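Side-chain contacts in ABC sugar transporter, periplasmic sugar binding protein (Legionella pneumophila subsp. pneumophila, PDB 3ROT), which probably binds a sugar in the periplasm and hands it to an ABC transporter for uptake: residues 8-13 and 19-24; 23-28 and 34-39; 30-35 and 257-262. All blocks are in the same frame, centred on the assembly; numbering follows the deposited sequence.

Interaction 1 (8-13 and 19-24); sequences LITHGS and TSLFQG
Leu-8, near the end of strand 5-9, sends its CD2 methyl to the edge of the Phe-22 ring, 3.8 Å from Phe-22 CD1. The contact joins the first strand and the helix of the beta-alpha-beta unit 5-9, 16-32, 35-39, and a branched aliphatic suits this buried site between sheet and helix. Thr-10 faces the same helix just past the strand and uses both branches. With chi1 at 66°, OG1 sits between the backbone N and the carbonyl carbon, in the plane of the Phe-22 ring and 3.7 Å from CZ; CG2 lies 3.9 Å from Phe-22 CE1 and meets Leu-21 CD2 tip to tip at 4.2 Å. The same hydroxyl donates to Gly-12 O at 2.7 Å, a bent approach with a C=O...OG1 angle of 144° that ties it to the carbonyl two residues on. Gly-12 O lies obliquely to the ring, 4.0 Å from Phe-22 CZ. Ser-13, small enough to fit here, adds its CB at the edge near CE2, while its OG is hydrogen-bonded to Pro-41 O, in the loop after strand 35-39. Threonine reconciles two demands: its buried hydroxyl is satisfied by Gly-12 O, its oxygen meets weakly positive ring C-H groups, and its methyl remains for apolar packing.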
ATOM      1  N   LEU A   8       6.252 -17.102  11.499  1.00 25.10           N
ATOM      2  CA  LEU A   8       5.083 -16.243  11.641  1.00 25.59           C
ATOM      3  C   LEU A   8       4.528 -16.197  10.223  1.00 26.05           C
ATOM      4  O   LEU A   8       5.144 -15.635   9.321  1.00 27.51           O
ATOM      5  CB  LEU A   8       5.458 -14.834  12.127  1.00 25.06           C
ATOM      6  CG  LEU A   8       4.341 -13.774  12.071  1.00 26.80           C
ATOM      7  CD1 LEU A   8       3.051 -14.317  12.686  1.00 22.81           C
ATOM      8  CD2 LEU A   8       4.788 -12.508  12.804  1.00 27.80           C
ATOM      9  N   ILE A   9       3.374 -16.814  10.021  1.00 25.86           N
ATOM     10  CA  ILE A   9       2.783 -16.870   8.699  1.00 25.33           C
ATOM     11  C   ILE A   9       1.456 -16.124   8.640  1.00 26.99           C
ATOM     12  O   ILE A   9       0.600 -16.294   9.507  1.00 27.25           O
ATOM     13  CB  ILE A   9       2.612 -18.352   8.288  1.00 27.32           C
ATOM     14  CG1 ILE A   9       3.951 -19.079   8.489  1.00 27.42           C
ATOM     15  CG2 ILE A   9       2.150 -18.447   6.838  1.00 26.07           C
ATOM     16  CD1 ILE A   9       3.957 -20.573   8.195  1.00 26.80           C
ATOM     17  N   THR A  10       1.293 -15.276   7.624  1.00 25.89           N
ATOM     18  CA  THR A  10       0.062 -14.513   7.461  1.00 26.46           C
ATOM     19  C   THR A  10      -0.446 -14.574   6.027  1.00 25.37           C
ATOM     20  O   THR A  10       0.209 -15.123   5.148  1.00 27.28           O
ATOM     21  CB  THR A  10       0.244 -13.022   7.861  1.00 26.81           C
ATOM     22  OG1 THR A  10       1.152 -12.382   6.956  1.00 29.80           O
ATOM     23  CG2 THR A  10       0.782 -12.920   9.290  1.00 26.10           C
ATOM     24  N   HIS A  11      -1.628 -14.017   5.809  1.00 25.96           N
ATOM     25  CA  HIS A  11      -2.241 -14.014   4.488  1.00 27.94           C
ATOM     26  C   HIS A  11      -2.024 -12.697   3.747  1.00 27.40           C
ATOM     27  O   HIS A  11      -2.505 -12.522   2.634  1.00 28.95           O
ATOM     28  CB  HIS A  11      -3.747 -14.292   4.610  1.00 26.56           C
ATOM     29  CG  HIS A  11      -4.446 -13.395   5.584  1.00 26.17           C
ATOM     30  ND1 HIS A  11      -4.553 -13.693   6.928  1.00 24.32           N
ATOM     31  CD2 HIS A  11      -5.032 -12.185   5.417  1.00 24.34           C
ATOM     32  CE1 HIS A  11      -5.177 -12.705   7.545  1.00 22.62           C
ATOM     33  NE2 HIS A  11      -5.477 -11.777   6.652  1.00 25.95           N
ATOM     34  N   GLY A  12      -1.306 -11.770   4.369  1.00 28.83           N
ATOM     35  CA  GLY A  12      -1.049 -10.488   3.738  1.00 29.36           C
ATOM     36  C   GLY A  12       0.174  -9.817   4.332  1.00 31.57           C
ATOM     37  O   GLY A  12       0.623 -10.185   5.420  1.00 30.40           O
ATOM     38  N   SER A  13       0.704  -8.816   3.636  1.00 31.76           N
ATOM     39  CA  SER A  13       1.893  -8.136   4.116  1.00 34.14           C
ATOM     40  C   SER A  13       2.003  -6.674   3.701  1.00 35.04           C
ATOM     41  O   SER A  13       2.966  -6.005   4.063  1.00 34.96           O
ATOM     42  CB  SER A  13       3.130  -8.893   3.628  1.00 33.85           C
ATOM     43  OG  SER A  13       3.162  -8.918   2.210  1.00 33.43           O
ATOM     44  N   THR A  19       3.121  -4.828   9.242  1.00 25.56           N
ATOM     45  CA  THR A  19       4.470  -4.449   9.640  1.00 28.21           C
ATOM     46  C   THR A  19       4.540  -4.198  11.148  1.00 27.17           C
ATOM     47  O   THR A  19       5.582  -4.384  11.771  1.00 25.44           O
ATOM     48  CB  THR A  19       4.958  -3.202   8.862  1.00 28.05           C
ATOM     49  OG1 THR A  19       3.954  -2.185   8.896  1.00 30.71           O
ATOM     50  CG2 THR A  19       5.241  -3.562   7.424  1.00 32.20           C
ATOM     51  N   SER A  20       3.418  -3.788  11.729  1.00 25.50           N
ATOM     52  CA  SER A  20       3.364  -3.536  13.156  1.00 26.62           C
ATOM     53  C   SER A  20       3.365  -4.890  13.879  1.00 25.97           C
ATOM     54  O   SER A  20       4.039  -5.079  14.887  1.00 24.41           O
ATOM     55  CB  SER A  20       2.103  -2.735  13.488  1.00 28.68           C
ATOM     56  OG  SER A  20       2.029  -2.479  14.875  1.00 34.60           O
ATOM     57  N   LEU A  21       2.609  -5.839  13.341  1.00 25.13           N
ATOM     58  CA  LEU A  21       2.553  -7.177  13.910  1.00 24.54           C
ATOM     59  C   LEU A  21       3.934  -7.834  13.776  1.00 22.83           C
ATOM     60  O   LEU A  21       4.443  -8.451  14.713  1.00 25.32           O
ATOM     61  CB  LEU A  21       1.526  -8.030  13.166  1.00 24.15           C
ATOM     62  CG  LEU A  21       1.466  -9.472  13.661  1.00 28.09           C
ATOM     63  CD1 LEU A  21       0.673  -9.495  14.943  1.00 31.70           C
ATOM     64  CD2 LEU A  21       0.824 -10.382  12.622  1.00 31.91           C
ATOM     65  N   PHE A  22       4.528  -7.706  12.598  1.00 23.55           N
ATOM     66  CA  PHE A  22       5.839  -8.289  12.331  1.00 23.51           C
ATOM     67  C   PHE A  22       6.930  -7.754  13.258  1.00 23.91           C
ATOM     68  O   PHE A  22       7.775  -8.516  13.738  1.00 27.12           O
ATOM     69  CB  PHE A  22       6.252  -8.030  10.874  1.00 22.83           C
ATOM     70  CG  PHE A  22       5.347  -8.657   9.847  1.00 23.23           C
ATOM     71  CD1 PHE A  22       4.566  -9.769  10.153  1.00 23.99           C
ATOM     72  CD2 PHE A  22       5.320  -8.159   8.544  1.00 25.87           C
ATOM     73  CE1 PHE A  22       3.771 -10.384   9.181  1.00 23.68           C
ATOM     74  CE2 PHE A  22       4.527  -8.771   7.560  1.00 28.24           C
ATOM     75  CZ  PHE A  22       3.752  -9.889   7.886  1.00 26.91           C
ATOM     76  N   GLN A  23       6.929  -6.444  13.493  1.00 23.22           N
ATOM     77  CA  GLN A  23       7.932  -5.832  14.354  1.00 25.17           C
ATOM     78  C   GLN A  23       7.814  -6.344  15.789  1.00 24.98           C
ATOM     79  O   GLN A  23       8.825  -6.591  16.441  1.00 22.87           O
ATOM     80  CB  GLN A  23       7.819  -4.305  14.311  1.00 24.76           C
ATOM     81  CG  GLN A  23       8.815  -3.590  15.210  1.00 28.14           C
ATOM     82  CD  GLN A  23      10.271  -4.021  14.988  1.00 28.92           C
ATOM     83  OE1 GLN A  23      11.110  -3.865  15.880  1.00 34.16           O
ATOM     84  NE2 GLN A  23      10.574  -4.549  13.807  1.00 23.59           N
ATOM     85  N   GLY A  24       6.585  -6.511  16.275  1.00 23.20           N
ATOM     86  CA  GLY A  24       6.396  -7.026  17.620  1.00 21.82           C
ATOM     87  C   GLY A  24       6.950  -8.442  17.738  1.00 20.48           C
ATOM     88  O   GLY A  24       7.571  -8.808  18.739  1.00 21.26           O
TER

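Interaction 2 (23-28 and 34-39)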
ATOM      1  N   GLN A  23       6.929  -6.444  13.493  1.00 23.22           N
ATOM      2  CA  GLN A  23       7.932  -5.832  14.354  1.00 25.17           C
ATOM      3  C   GLN A  23       7.814  -6.344  15.789  1.00 24.98           C
ATOM      4  O   GLN A  23       8.825  -6.591  16.441  1.00 22.87           O
ATOM      5  CB  GLN A  23       7.819  -4.305  14.311  1.00 24.76           C
ATOM      6  CG  GLN A  23       8.815  -3.590  15.210  1.00 28.14           C
ATOM      7  CD  GLN A  23      10.271  -4.021  14.988  1.00 28.92           C
ATOM      8  OE1 GLN A  23      11.110  -3.865  15.880  1.00 34.16           O
ATOM      9  NE2 GLN A  23      10.574  -4.549  13.807  1.00 23.59           N
ATOM     10  N   GLY A  24       6.585  -6.511  16.275  1.00 23.20           N
ATOM     11  CA  GLY A  24       6.396  -7.026  17.620  1.00 21.82           C
ATOM     12  C   GLY A  24       6.950  -8.442  17.738  1.00 20.48           C
ATOM     13  O   GLY A  24       7.571  -8.808  18.739  1.00 21.26           O
ATOM     14  N   ALA A  25       6.728  -9.243  16.705  1.00 18.68           N
ATOM     15  CA  ALA A  25       7.205 -10.614  16.688  1.00 22.33           C
ATOM     16  C   ALA A  25       8.740 -10.642  16.637  1.00 25.10           C
ATOM     17  O   ALA A  25       9.382 -11.396  17.371  1.00 24.00           O
ATOM     18  CB  ALA A  25       6.619 -11.349  15.492  1.00 20.69           C
ATOM     19  N   LYS A  26       9.314  -9.810  15.767  1.00 24.67           N
ATOM     20  CA  LYS A  26      10.767  -9.711  15.611  1.00 26.06           C
ATOM     21  C   LYS A  26      11.452  -9.210  16.884  1.00 27.79           C
ATOM     22  O   LYS A  26      12.537  -9.686  17.243  1.00 28.80           O
ATOM     23  CB  LYS A  26      11.101  -8.778  14.439  1.00 25.46           C
ATOM     24  CG  LYS A  26      10.580  -9.287  13.097  1.00 28.38           C
ATOM     25  CD  LYS A  26      11.104  -8.474  11.920  1.00 30.78           C
ATOM     26  CE  LYS A  26      10.701  -7.010  12.016  1.00 32.48           C
ATOM     27  NZ  LYS A  26      11.089  -6.257  10.786  1.00 35.31           N
ATOM     28  N   LYS A  27      10.824  -8.242  17.552  1.00 27.67           N
ATOM     29  CA  LYS A  27      11.365  -7.686  18.782  1.00 30.03           C
ATOM     30  C   LYS A  27      11.401  -8.779  19.856  1.00 28.97           C
ATOM     31  O   LYS A  27      12.369  -8.899  20.607  1.00 28.97           O
ATOM     32  CB  LYS A  27      10.511  -6.505  19.254  1.00 30.88           C
ATOM     33  CG  LYS A  27      11.094  -5.778  20.452  1.00 38.57           C
ATOM     34  CD  LYS A  27      12.448  -5.171  20.104  1.00 41.82           C
ATOM     35  CE  LYS A  27      13.404  -5.247  21.282  1.00 46.29           C
ATOM     36  NZ  LYS A  27      12.876  -4.522  22.476  1.00 49.39           N
ATOM     37  N   ALA A  28      10.336  -9.571  19.923  1.00 27.85           N
ATOM     38  CA  ALA A  28      10.256 -10.661  20.886  1.00 28.24           C
ATOM     39  C   ALA A  28      11.326 -11.695  20.543  1.00 28.42           C
ATOM     40  O   ALA A  28      12.018 -12.199  21.427  1.00 27.44           O
ATOM     41  CB  ALA A  28       8.878 -11.294  20.845  1.00 26.38           C
ATOM     42  N   VAL A  34      15.851 -16.093  19.685  1.00 34.80           N
ATOM     43  CA  VAL A  34      15.457 -17.221  18.851  1.00 32.68           C
ATOM     44  C   VAL A  34      15.388 -16.707  17.421  1.00 32.81           C
ATOM     45  O   VAL A  34      15.365 -15.496  17.193  1.00 31.17           O
ATOM     46  CB  VAL A  34      14.068 -17.803  19.250  1.00 32.37           C
ATOM     47  CG1 VAL A  34      14.122 -18.387  20.659  1.00 31.67           C
ATOM     48  CG2 VAL A  34      13.003 -16.722  19.159  1.00 30.57           C
ATOM     49  N   ASP A  35      15.381 -17.620  16.457  1.00 34.27           N
ATOM     50  CA  ASP A  35      15.302 -17.220  15.064  1.00 36.85           C
ATOM     51  C   ASP A  35      13.844 -17.192  14.629  1.00 36.09           C
ATOM     52  O   ASP A  35      13.044 -18.031  15.040  1.00 34.16           O
ATOM     53  CB  ASP A  35      16.105 -18.171  14.175  1.00 40.64           C
ATOM     54  CG  ASP A  35      17.608 -18.083  14.434  1.00 46.12           C
ATOM     55  OD1 ASP A  35      18.104 -16.967  14.711  1.00 46.31           O
ATOM     56  OD2 ASP A  35      18.295 -19.128  14.348  1.00 49.09           O
ATOM     57  N   LEU A  36      13.507 -16.213  13.797  1.00 34.90           N
ATOM     58  CA  LEU A  36      12.151 -16.060  13.316  1.00 35.24           C
ATOM     59  C   LEU A  36      12.094 -15.712  11.845  1.00 34.01           C
ATOM     60  O   LEU A  36      12.688 -14.728  11.403  1.00 33.61           O
ATOM     61  CB  LEU A  36      11.433 -14.978  14.132  1.00 37.75           C
ATOM     62  CG  LEU A  36      10.111 -14.401  13.611  1.00 40.47           C
ATOM     63  CD1 LEU A  36       9.334 -13.776  14.741  1.00 42.09           C
ATOM     64  CD2 LEU A  36      10.391 -13.360  12.548  1.00 44.27           C
ATOM     65  N   GLN A  37      11.374 -16.530  11.089  1.00 31.84           N
ATOM     66  CA  GLN A  37      11.195 -16.275   9.672  1.00 33.25           C
ATOM     67  C   GLN A  37       9.729 -15.874   9.480  1.00 32.93           C
ATOM     68  O   GLN A  37       8.832 -16.479  10.068  1.00 30.44           O
ATOM     69  CB  GLN A  37      11.512 -17.530   8.853  1.00 36.31           C
ATOM     70  CG  GLN A  37      11.471 -17.294   7.352  1.00 40.59           C
ATOM     71  CD  GLN A  37      12.105 -18.421   6.549  1.00 44.78           C
ATOM     72  OE1 GLN A  37      12.073 -18.406   5.315  1.00 47.53           O
ATOM     73  NE2 GLN A  37      12.685 -19.399   7.241  1.00 46.44           N
ATOM     74  N   ILE A  38       9.494 -14.846   8.673  1.00 31.69           N
ATOM     75  CA  ILE A  38       8.141 -14.372   8.412  1.00 31.57           C
ATOM     76  C   ILE A  38       7.774 -14.687   6.968  1.00 31.52           C
ATOM     77  O   ILE A  38       8.493 -14.316   6.039  1.00 31.57           O
ATOM     78  CB  ILE A  38       8.031 -12.840   8.656  1.00 32.63           C
ATOM     79  CG1 ILE A  38       8.377 -12.526  10.117  1.00 30.78           C
ATOM     80  CG2 ILE A  38       6.617 -12.345   8.324  1.00 30.52           C
ATOM     81  CD1 ILE A  38       8.228 -11.081  10.484  1.00 27.58           C
ATOM     82  N   LEU A  39       6.655 -15.384   6.792  1.00 31.85           N
ATOM     83  CA  LEU A  39       6.168 -15.772   5.472  1.00 32.20           C
ATOM     84  C   LEU A  39       4.796 -15.159   5.219  1.00 33.08           C
ATOM     85  O   LEU A  39       3.861 -15.362   5.996  1.00 31.79           O
ATOM     86  CB  LEU A  39       6.074 -17.298   5.368  1.00 31.72           C
ATOM     87  CG  LEU A  39       7.379 -18.082   5.570  1.00 33.39           C
ATOM     88  CD1 LEU A  39       7.091 -19.574   5.467  1.00 34.19           C
ATOM     89  CD2 LEU A  39       8.409 -17.657   4.521  1.00 32.63           C
TER
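Leu-36 points from strand 35-39 at the backbone and side chains of helix 16-32, and its two methyls divide the work. CD1 goes to Ala-25, 3.7 Å from CB and 3.5 Å from the carbonyl O, so it rests against the helix backbone itself. CD2 turns to Lys-26, 4.1 Å from CG. The first torsion sets this up: CG is anti to the backbone N (chi1 166°), which carries the fork out from the strand and lets it straddle two successive helix residues. Alanine suits the first position because its single methyl lets a leucine approach the helix closely.

Lys-26 lies across the strand side chains at about a right angle to both Leu-36 and Ile-38. Only the carbon part of the lysine is involved: CG is 3.9 Å from Ile-38 CD1, and CD follows at 4.1 Å from the same methyl. Ile-38, two residues beyond Leu-36 and on the same face of the strand, reaches out with its longer branch to make this contact. The lysine chain then bends at chi3 (-60°), carrying the ammonium group off the strand to a hydrogen bond between NZ and Asn-173 OD1 of the second subunit.

The segments run nearly antiparallel, 162° between axes that approach to 8.8 Å, as expected where the helix of a beta-alpha-beta unit returns over its sheet. Helix 247-264 adds Ile-255 beside Ala-25 and Leu-36. No hydrogen bond joins helix and strand, so the contact depends on shape and on apolar burial. Lysine fits its margin because its methylenes extend the greasy surface while the ammonium group, carried beyond it, serves the interface between subunits.

Interaction 3 (30-35 and 257-262)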
ATOM      1  N   GLU A  30      14.132 -11.211  19.054  1.00 34.97           N
ATOM      2  CA  GLU A  30      15.415 -10.626  19.419  1.00 37.79           C
ATOM      3  C   GLU A  30      15.728 -10.712  20.900  1.00 37.87           C
ATOM      4  O   GLU A  30      16.824 -11.117  21.268  1.00 36.90           O
ATOM      5  CB  GLU A  30      15.487  -9.163  18.978  1.00 40.43           C
ATOM      6  CG  GLU A  30      15.809  -8.983  17.508  1.00 45.84           C
ATOM      7  CD  GLU A  30      15.861  -7.524  17.092  1.00 49.87           C
ATOM      8  OE1 GLU A  30      14.782  -6.898  16.947  1.00 48.79           O
ATOM      9  OE2 GLU A  30      16.989  -7.004  16.922  1.00 51.85           O
ATOM     10  N   GLU A  31      14.771 -10.336  21.747  1.00 38.25           N
ATOM     11  CA  GLU A  31      14.986 -10.364  23.193  1.00 39.56           C
ATOM     12  C   GLU A  31      15.084 -11.774  23.755  1.00 38.71           C
ATOM     13  O   GLU A  31      15.778 -12.006  24.740  1.00 38.23           O
ATOM     14  CB  GLU A  31      13.868  -9.618  23.920  1.00 41.73           C
ATOM     15  CG  GLU A  31      13.645  -8.210  23.409  1.00 45.92           C
ATOM     16  CD  GLU A  31      13.099  -7.285  24.476  1.00 49.26           C
ATOM     17  OE1 GLU A  31      13.888  -6.897  25.369  1.00 49.92           O
ATOM     18  OE2 GLU A  31      11.887  -6.957  24.423  1.00 47.34           O
ATOM     19  N   LEU A  32      14.384 -12.714  23.132  1.00 37.33           N
ATOM     20  CA  LEU A  32      14.407 -14.095  23.588  1.00 37.63           C
ATOM     21  C   LEU A  32      15.509 -14.890  22.905  1.00 37.99           C
ATOM     22  O   LEU A  32      15.718 -16.053  23.221  1.00 39.48           O
ATOM     23  CB  LEU A  32      13.050 -14.759  23.342  1.00 35.86           C
ATOM     24  CG  LEU A  32      11.896 -14.150  24.143  1.00 35.94           C
ATOM     25  CD1 LEU A  32      10.596 -14.803  23.750  1.00 36.32           C
ATOM     26  CD2 LEU A  32      12.147 -14.334  25.624  1.00 38.71           C
ATOM     27  N   LYS A  33      16.199 -14.261  21.958  1.00 38.20           N
ATOM     28  CA  LYS A  33      17.303 -14.901  21.243  1.00 39.13           C
ATOM     29  C   LYS A  33      16.944 -16.154  20.437  1.00 37.65           C
ATOM     30  O   LYS A  33      17.644 -17.164  20.500  1.00 37.91           O
ATOM     31  CB  LYS A  33      18.421 -15.231  22.236  1.00 41.08           C
ATOM     32  CG  LYS A  33      18.807 -14.042  23.106  1.00 44.14           C
ATOM     33  CD  LYS A  33      19.633 -14.466  24.307  1.00 47.58           C
ATOM     34  CE  LYS A  33      19.364 -13.547  25.493  1.00 50.01           C
ATOM     35  NZ  LYS A  33      17.941 -13.652  25.966  1.00 49.93           N
ATOM     36  N   VAL A  34      15.851 -16.093  19.685  1.00 34.80           N
ATOM     37  CA  VAL A  34      15.457 -17.221  18.851  1.00 32.68           C
ATOM     38  C   VAL A  34      15.388 -16.707  17.421  1.00 32.81           C
ATOM     39  O   VAL A  34      15.365 -15.496  17.193  1.00 31.17           O
ATOM     40  CB  VAL A  34      14.068 -17.803  19.250  1.00 32.37           C
ATOM     41  CG1 VAL A  34      14.122 -18.387  20.659  1.00 31.67           C
ATOM     42  CG2 VAL A  34      13.003 -16.722  19.159  1.00 30.57           C
ATOM     43  N   ASP A  35      15.381 -17.620  16.457  1.00 34.27           N
ATOM     44  CA  ASP A  35      15.302 -17.220  15.064  1.00 36.85           C
ATOM     45  C   ASP A  35      13.844 -17.192  14.629  1.00 36.09           C
ATOM     46  O   ASP A  35      13.044 -18.031  15.040  1.00 34.16           O
ATOM     47  CB  ASP A  35      16.105 -18.171  14.175  1.00 40.64           C
ATOM     48  CG  ASP A  35      17.608 -18.083  14.434  1.00 46.12           C
ATOM     49  OD1 ASP A  35      18.104 -16.967  14.711  1.00 46.31           O
ATOM     50  OD2 ASP A  35      18.295 -19.128  14.348  1.00 49.09           O
ATOM     51  N   GLN A 257       4.993 -16.642  23.809  1.00 24.64           N
ATOM     52  CA  GLN A 257       4.367 -17.858  24.323  1.00 25.32           C
ATOM     53  C   GLN A 257       4.928 -19.116  23.673  1.00 25.78           C
ATOM     54  O   GLN A 257       5.112 -20.137  24.344  1.00 25.00           O
ATOM     55  CB  GLN A 257       2.846 -17.830  24.125  1.00 27.41           C
ATOM     56  CG  GLN A 257       2.129 -16.735  24.907  1.00 24.87           C
ATOM     57  CD  GLN A 257       0.734 -17.150  25.346  1.00 24.48           C
ATOM     58  OE1 GLN A 257       0.565 -17.859  26.341  1.00 24.99           O
ATOM     59  NE2 GLN A 257      -0.274 -16.720  24.595  1.00 23.02           N
ATOM     60  N   LEU A 258       5.188 -19.053  22.370  1.00 25.40           N
ATOM     61  CA  LEU A 258       5.723 -20.211  21.677  1.00 26.38           C
ATOM     62  C   LEU A 258       7.053 -20.596  22.300  1.00 27.14           C
ATOM     63  O   LEU A 258       7.330 -21.777  22.485  1.00 28.31           O
ATOM     64  CB  LEU A 258       5.904 -19.922  20.179  1.00 25.78           C
ATOM     65  CG  LEU A 258       4.649 -19.985  19.302  1.00 26.01           C
ATOM     66  CD1 LEU A 258       4.985 -19.536  17.891  1.00 23.30           C
ATOM     67  CD2 LEU A 258       4.096 -21.406  19.299  1.00 23.96           C
ATOM     68  N   VAL A 259       7.861 -19.594  22.641  1.00 27.20           N
ATOM     69  CA  VAL A 259       9.169 -19.830  23.241  1.00 27.52           C
ATOM     70  C   VAL A 259       9.071 -20.342  24.677  1.00 27.77           C
ATOM     71  O   VAL A 259       9.715 -21.332  25.022  1.00 27.10           O
ATOM     72  CB  VAL A 259      10.039 -18.548  23.218  1.00 27.43           C
ATOM     73  CG1 VAL A 259      11.353 -18.784  23.976  1.00 29.08           C
ATOM     74  CG2 VAL A 259      10.328 -18.143  21.778  1.00 27.37           C
ATOM     75  N   LEU A 260       8.266 -19.674  25.507  1.00 28.36           N
ATOM     76  CA  LEU A 260       8.087 -20.081  26.900  1.00 29.21           C
ATOM     77  C   LEU A 260       7.609 -21.526  26.946  1.00 30.25           C
ATOM     78  O   LEU A 260       7.909 -22.274  27.873  1.00 28.20           O
ATOM     79  CB  LEU A 260       7.061 -19.181  27.603  1.00 29.98           C
ATOM     80  CG  LEU A 260       7.448 -17.720  27.865  1.00 30.98           C
ATOM     81  CD1 LEU A 260       6.247 -16.958  28.430  1.00 32.84           C
ATOM     82  CD2 LEU A 260       8.618 -17.661  28.827  1.00 31.46           C
HETATM   83  N   MSE A 261       6.856 -21.905  25.927  1.00 30.70           N
HETATM   84  CA  MSE A 261       6.324 -23.247  25.835  1.00 34.72           C
HETATM   85  C   MSE A 261       7.449 -24.265  25.625  1.00 34.33           C
HETATM   86  O   MSE A 261       7.480 -25.306  26.276  1.00 32.43           O
HETATM   87  CB  MSE A 261       5.320 -23.309  24.686  1.00 39.88           C
HETATM   88  CG  MSE A 261       4.699 -24.660  24.484  1.00 48.38           C
HETATM   89 SE   MSE A 261       3.562 -24.685  22.919  1.00 57.20          SE
HETATM   90  CE  MSE A 261       2.445 -26.170  23.469  1.00 52.64           C
ATOM     91  N   ASN A 262       8.377 -23.954  24.727  1.00 33.97           N
ATOM     92  CA  ASN A 262       9.486 -24.858  24.452  1.00 35.83           C
ATOM     93  C   ASN A 262      10.555 -24.876  25.544  1.00 35.85           C
ATOM     94  O   ASN A 262      11.063 -25.935  25.893  1.00 35.54           O
ATOM     95  CB  ASN A 262      10.139 -24.512  23.109  1.00 37.85           C
ATOM     96  CG  ASN A 262       9.223 -24.791  21.928  1.00 40.52           C
ATOM     97  OD1 ASN A 262       8.646 -25.874  21.818  1.00 43.15           O
ATOM     98  ND2 ASN A 262       9.096 -23.821  21.035  1.00 41.14           N
TER
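Leu-32 and Val-34 pack on Val-259 through branched aliphatic carbons alone; no flat group of the two segments takes part across this contact, by face or by edge. The contact brackets a Schellman motif, in which Lys-33 takes a positive phi (61°) as the chain leaves helix 16-32 for strand 35-39. This turn lets residues before and after it converge on one valine of helix 247-264. Leu-32 slides past Val-259 in the opposite direction, laying CD1 3.8 Å from Val-259 CB and 3.9 Å from its CG2. Val-34 instead comes tip to tip, both its methyls 4.0 Å from that same CG2. Val-259 is placed for this by having CG2 anti to its own carbonyl carbon, where it meets both Leu-32 and Val-34, while CG1 also lies 4.1 Å from Leu-32 CD1. A compact, beta-branched residue suits the spot, as it offers two methyls close to the helix; the longer leucine reaches across from helix 16-32. Tyr-6 of strand 5-9 touches both valines, tying the pair to the sheet, and Arg-263 NH2 hydrogen-bonds to Leu-32 O. The exposed Lys-33 bends back over the turn: its NZ donates to Glu-31 O at 3.0 Å, tilted 25° from the carbonyl plane.

In the fold
All three contacts use helix 16-32 or the turn that follows it, in order along the chain. Interactions 1 and 2 belong to one beta-alpha-beta unit and press the helix on neighbouring strands 5-9 and 35-39; they merge where Leu-8 CD2 packs on Ala-25 CB and Phe-22 CE1 on Ile-38 CG2. Interaction 3, its centre about 17 Å from that of interaction 1, instead ties the far helix end to helix 247-264, distant in sequence. Interaction 1 is the most central and fully buried, and mixes an aromatic edge with a satisfied hydroxyl. Interaction 2 is partly buried and, like interaction 1, borders the second subunit; interaction 3 is buried and purely aliphatic despite lying farthest from the chain's centre.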